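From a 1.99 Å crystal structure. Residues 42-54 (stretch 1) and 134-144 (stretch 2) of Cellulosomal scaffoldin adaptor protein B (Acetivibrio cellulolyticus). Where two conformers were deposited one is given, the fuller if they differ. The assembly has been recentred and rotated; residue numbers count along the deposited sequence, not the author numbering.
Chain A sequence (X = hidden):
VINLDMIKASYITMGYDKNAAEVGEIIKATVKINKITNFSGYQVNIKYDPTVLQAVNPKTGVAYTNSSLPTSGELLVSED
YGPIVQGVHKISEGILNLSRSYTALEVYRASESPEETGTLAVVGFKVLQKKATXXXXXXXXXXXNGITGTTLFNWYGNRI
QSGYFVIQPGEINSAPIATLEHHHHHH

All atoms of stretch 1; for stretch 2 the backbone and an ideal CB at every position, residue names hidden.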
# COMPACT_ATOMS: atom_id res chain seq x y z
N TYR A 42 -3.10 -5.69 6.47
CA TYR A 42 -2.98 -5.81 5.02
C TYR A 42 -1.68 -6.44 4.65
O TYR A 42 -0.67 -6.27 5.37
CB TYR A 42 -2.98 -4.45 4.33
CG TYR A 42 -1.70 -3.59 4.55
CD1 TYR A 42 -0.59 -3.73 3.70
CD2 TYR A 42 -1.61 -2.69 5.59
CE1 TYR A 42 0.60 -2.99 3.90
CE2 TYR A 42 -0.42 -1.88 5.79
CZ TYR A 42 0.65 -2.06 4.95
OH TYR A 42 1.79 -1.30 5.13
N GLN A 43 -1.71 -7.13 3.52
CA GLN A 43 -0.50 -7.43 2.80
C GLN A 43 -0.73 -6.96 1.37
O GLN A 43 -1.78 -7.27 0.79
CB GLN A 43 -0.19 -8.92 2.82
CG GLN A 43 1.12 -9.20 2.09
CD GLN A 43 1.35 -10.69 1.93
OE1 GLN A 43 0.44 -11.48 2.16
NE2 GLN A 43 2.55 -11.08 1.54
N VAL A 44 0.23 -6.24 0.80
CA VAL A 44 0.13 -5.85 -0.63
C VAL A 44 1.42 -6.05 -1.37
O VAL A 44 2.48 -5.83 -0.83
CB VAL A 44 -0.29 -4.37 -0.81
CG1 VAL A 44 -1.69 -4.15 -0.28
CG2 VAL A 44 0.69 -3.41 -0.15
N ASN A 45 1.31 -6.43 -2.64
CA ASN A 45 2.45 -6.67 -3.51
C ASN A 45 2.38 -5.62 -4.64
O ASN A 45 1.36 -5.49 -5.33
CB ASN A 45 2.37 -8.08 -4.06
CG ASN A 45 3.67 -8.56 -4.65
OD1 ASN A 45 4.67 -8.72 -3.94
ND2 ASN A 45 3.67 -8.80 -5.96
N ILE A 46 3.45 -4.84 -4.78
CA ILE A 46 3.47 -3.67 -5.63
C ILE A 46 4.54 -3.88 -6.70
O ILE A 46 5.67 -4.33 -6.40
CB ILE A 46 3.72 -2.40 -4.79
CG1 ILE A 46 2.55 -2.18 -3.85
CG2 ILE A 46 3.92 -1.17 -5.66
CD1 ILE A 46 2.76 -1.06 -2.88
N LYS A 47 4.18 -3.59 -7.96
CA LYS A 47 5.09 -3.74 -9.09
C LYS A 47 5.38 -2.38 -9.68
O LYS A 47 4.47 -1.58 -9.89
CB LYS A 47 4.48 -4.68 -10.12
CG LYS A 47 5.43 -5.07 -11.26
CD LYS A 47 6.39 -6.19 -10.90
CE LYS A 47 7.56 -6.28 -11.90
NZ LYS A 47 8.28 -4.98 -12.06
N TYR A 48 6.66 -2.09 -9.90
CA TYR A 48 7.06 -0.82 -10.54
C TYR A 48 8.26 -1.05 -11.44
O TYR A 48 8.87 -2.14 -11.42
CB TYR A 48 7.37 0.24 -9.50
CG TYR A 48 8.57 -0.11 -8.62
CD1 TYR A 48 9.83 0.52 -8.80
CD2 TYR A 48 8.45 -1.07 -7.60
CE1 TYR A 48 10.93 0.19 -7.99
CE2 TYR A 48 9.55 -1.41 -6.79
CZ TYR A 48 10.78 -0.77 -6.98
OH TYR A 48 11.84 -1.12 -6.17
N ASP A 49 8.58 -0.03 -12.25
CA ASP A 49 9.69 -0.13 -13.20
C ASP A 49 10.94 0.44 -12.54
O ASP A 49 11.08 1.67 -12.44
CB ASP A 49 9.40 0.62 -14.51
CG ASP A 49 10.38 0.25 -15.65
OD1 ASP A 49 11.51 -0.26 -15.40
OD2 ASP A 49 10.00 0.47 -16.82
N PRO A 50 11.83 -0.46 -12.07
CA PRO A 50 13.00 -0.03 -11.30
C PRO A 50 13.96 0.79 -12.18
O PRO A 50 14.60 1.73 -11.65
CB PRO A 50 13.65 -1.35 -10.88
CG PRO A 50 13.25 -2.33 -11.89
CD PRO A 50 11.90 -1.89 -12.43
N THR A 51 14.05 0.47 -13.48
CA THR A 51 14.88 1.24 -14.45
C THR A 51 14.37 2.68 -14.56
O THR A 51 15.13 3.58 -14.91
CB THR A 51 14.98 0.58 -15.87
OG1 THR A 51 13.78 0.79 -16.63
CG2 THR A 51 15.24 -0.93 -15.81
N VAL A 52 13.09 2.89 -14.22
CA VAL A 52 12.39 4.20 -14.37
C VAL A 52 12.02 4.88 -13.03
O VAL A 52 12.04 6.12 -12.91
CB VAL A 52 11.07 4.02 -15.22
CG1 VAL A 52 10.25 5.30 -15.28
CG2 VAL A 52 11.38 3.48 -16.63
N LEU A 53 11.65 4.06 -12.04
CA LEU A 53 11.34 4.60 -10.71
C LEU A 53 12.20 3.89 -9.66
O LEU A 53 12.46 2.69 -9.78
CB LEU A 53 9.86 4.42 -10.37
CG LEU A 53 8.75 5.16 -11.15
CD1 LEU A 53 7.45 4.31 -11.04
CD2 LEU A 53 8.49 6.59 -10.60
N GLN A 54 12.62 4.64 -8.64
CA GLN A 54 13.34 4.07 -7.47
C GLN A 54 12.55 4.23 -6.15
O GLN A 54 12.23 5.33 -5.71
CB GLN A 54 14.75 4.66 -7.34
CG GLN A 54 15.38 4.48 -5.93
CD GLN A 54 16.78 5.13 -5.75
OE1 GLN A 54 17.81 4.46 -5.84
NE2 GLN A 54 16.80 6.42 -5.46
N UNK A 134 3.85 3.14 -15.08
CA UNK A 134 2.77 2.74 -14.17
C UNK A 134 3.22 1.82 -13.02
O UNK A 134 4.08 0.94 -13.19
CB UNK A 134 1.67 2.04 -14.97
N UNK A 135 2.62 2.04 -11.87
CA UNK A 135 2.78 1.19 -10.69
C UNK A 135 1.47 0.41 -10.53
O UNK A 135 0.40 0.99 -10.64
CB UNK A 135 3.11 2.01 -9.44
N UNK A 136 1.56 -0.90 -10.28
CA UNK A 136 0.38 -1.72 -10.07
C UNK A 136 0.44 -2.59 -8.78
O UNK A 136 1.54 -2.93 -8.30
CB UNK A 136 0.18 -2.62 -11.29
N UNK A 137 -0.75 -2.88 -8.22
CA UNK A 137 -0.92 -3.99 -7.30
C UNK A 137 -0.96 -5.20 -8.18
O UNK A 137 -1.68 -5.23 -9.18
CB UNK A 137 -2.17 -3.86 -6.43
N UNK A 138 -0.21 -6.23 -7.83
CA UNK A 138 -0.10 -7.35 -8.71
C UNK A 138 0.15 -8.61 -7.93
O UNK A 138 0.96 -8.63 -7.02
CB UNK A 138 1.01 -7.12 -9.74
N UNK A 139 -0.55 -9.67 -8.30
CA UNK A 139 -0.33 -10.92 -7.60
C UNK A 139 1.09 -11.42 -7.70
O UNK A 139 1.87 -11.05 -8.62
CB UNK A 139 -1.28 -11.99 -8.14
N UNK A 140 1.46 -12.20 -6.69
CA UNK A 140 2.78 -12.78 -6.55
C UNK A 140 2.65 -14.28 -6.42
O UNK A 140 1.61 -14.77 -5.95
CB UNK A 140 3.52 -12.19 -5.35
N UNK A 141 3.70 -15.01 -6.78
CA UNK A 141 3.71 -16.44 -6.59
C UNK A 141 3.51 -16.70 -5.09
O UNK A 141 2.87 -17.66 -4.69
CB UNK A 141 5.01 -17.06 -7.11
N UNK A 142 3.99 -15.77 -4.27
CA UNK A 142 3.89 -15.91 -2.82
C UNK A 142 2.51 -15.53 -2.20
O UNK A 142 2.28 -15.79 -1.00
CB UNK A 142 4.98 -15.04 -2.18
N UNK A 143 1.60 -14.92 -2.99
CA UNK A 143 0.24 -14.61 -2.51
C UNK A 143 -0.86 -15.48 -3.22
O UNK A 143 -1.73 -14.95 -3.92
CB UNK A 143 -0.05 -13.12 -2.74
N UNK A 144 -0.84 -16.82 -3.01
CA UNK A 144 -1.80 -17.73 -3.67
C UNK A 144 -3.22 -17.20 -3.54
O UNK A 144 -4.03 -17.32 -4.48
CB UNK A 144 -1.71 -19.14 -3.07

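Position 134 points its CA-to-CB bond away from stretch 1, and nothing of that stretch lies within 5.5 Å of the ideal CB. Almost any side chain would fit; Thr-134 is deposited and stays clear of stretch 1.

At position 135 the bond runs sideways, but the ideal CB is 4.6 Å from Tyr-48 CB and 5.0 Å from Ile-46 CG2, with Leu-53 beyond. This apolar setting suits valine, isoleucine or leucine. Val-135 uses both branches: CG1 lies 3.6 Å from Ile-46 CG2, while CG2 meets Leu-53 CD1 at 3.7 Å and Tyr-48 CB at 3.9 Å.

Position 136 pairs with Lys-47 in antiparallel register, and the backbone does the binding for any residue but proline: Lys-47 N donates to O of 136 at 2.7 Å, and N of 136 donates to Lys-47 O at 3.0 Å. The CB shares a sheet face with the lysine, so a beta-branched or polar residue would serve. Val-136 lays CG2 3.8 Å from Lys-47 CB.

Position 137 turns to the opposite face, that of Ile-46, with Val-44 further along. A long apolar or aromatic side chain could reach both. Phe-137 does so at chi1 -64°, bringing CD2 to 4.1 Å from Ile-46 CG1 and CE2 to 4.1 Å from Val-44 CB.

At 138 the backbone N donates to Asn-45 O at 3.0 Å, and its O accepts from Asn-45 ND2 at 2.9 Å, so the asparagine side chain extends the pairing where the strand ends. The CB points sideways, 4.3 Å from Lys-47 CB; a polar or acidic chain seems apt. Glu-138 reaches along the lysine's aliphatic part, OE2 3.4 Å from Lys-47 CD, and OE2 also accepts from a water that also donates to O of 139.

Position 139 points away and tolerates many polar residues; it is Asp-139.

Position 140 points toward Asn-45, its ideal CB only 3.4 Å from ND2, and begins a type I turn. Something small is favoured, and serine, aspartate or asparagine could also hold the turn. Ser-140 OG accepts from N of 142 at 2.7 Å.

Positions 141 and 142 occupy the turn's middle, with little or no contact with stretch 1, and suit polar residues: Glu-141 and Thr-142. The latter's O accepts from a water that also binds Gln-43 NE2.

Position 143 points toward Gln-43 and Asn-45 across a gap that a long, flexible chain could span. Met-143 places SD 3.7 Å from Asn-45 CB and CE 3.4 Å from Gln-43 O.

Position 144 is out of reach; Pro-144 fits its phi of -48°.

Stretch 2 (134-144) TVVFEDSETMP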
# COMPACT_ATOMS: atom_id res chain seq x y z
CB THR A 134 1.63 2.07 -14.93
OG1 THR A 134 2.18 1.01 -15.72
CG2 THR A 134 0.97 3.07 -15.87
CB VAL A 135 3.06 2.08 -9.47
CG1 VAL A 135 3.05 1.28 -8.17
CG2 VAL A 135 4.40 2.79 -9.67
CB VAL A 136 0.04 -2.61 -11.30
CG1 VAL A 136 -0.29 -1.72 -12.56
CG2 VAL A 136 1.16 -3.61 -11.60
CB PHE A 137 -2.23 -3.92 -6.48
CG PHE A 137 -2.30 -2.72 -5.55
CD1 PHE A 137 -3.06 -1.62 -5.90
CD2 PHE A 137 -1.53 -2.68 -4.37
CE1 PHE A 137 -3.13 -0.49 -5.05
CE2 PHE A 137 -1.57 -1.57 -3.51
CZ PHE A 137 -2.38 -0.46 -3.86
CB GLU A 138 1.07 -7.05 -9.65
CG GLU A 138 1.52 -8.20 -10.45
CD GLU A 138 2.63 -7.81 -11.37
OE1 GLU A 138 2.38 -6.95 -12.26
OE2 GLU A 138 3.76 -8.33 -11.19
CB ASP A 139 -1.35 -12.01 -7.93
CG ASP A 139 -2.19 -12.37 -6.73
OD1 ASP A 139 -1.96 -11.75 -5.68
OD2 ASP A 139 -3.04 -13.27 -6.83
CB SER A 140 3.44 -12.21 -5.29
OG SER A 140 4.37 -13.12 -4.74
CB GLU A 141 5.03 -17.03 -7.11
CG GLU A 141 4.87 -18.48 -7.66
CD GLU A 141 5.84 -18.83 -8.82
OE1 GLU A 141 7.07 -18.68 -8.65
OE2 GLU A 141 5.36 -19.27 -9.90
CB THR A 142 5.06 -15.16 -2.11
OG1 THR A 142 4.63 -13.87 -1.70
CG2 THR A 142 6.30 -15.04 -3.04
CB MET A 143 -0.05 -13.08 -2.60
CG MET A 143 0.76 -12.18 -1.61
SD MET A 143 0.64 -10.34 -1.74
CE MET A 143 -0.96 -10.04 -0.98
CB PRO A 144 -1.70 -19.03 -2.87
CG PRO A 144 -0.34 -18.99 -2.26
CD PRO A 144 -0.03 -17.53 -1.99
O HOH W 1 3.32 -13.85 1.17
O HOH W 2 4.73 -10.07 -8.79
O HOH W 3 6.35 -10.62 -3.76
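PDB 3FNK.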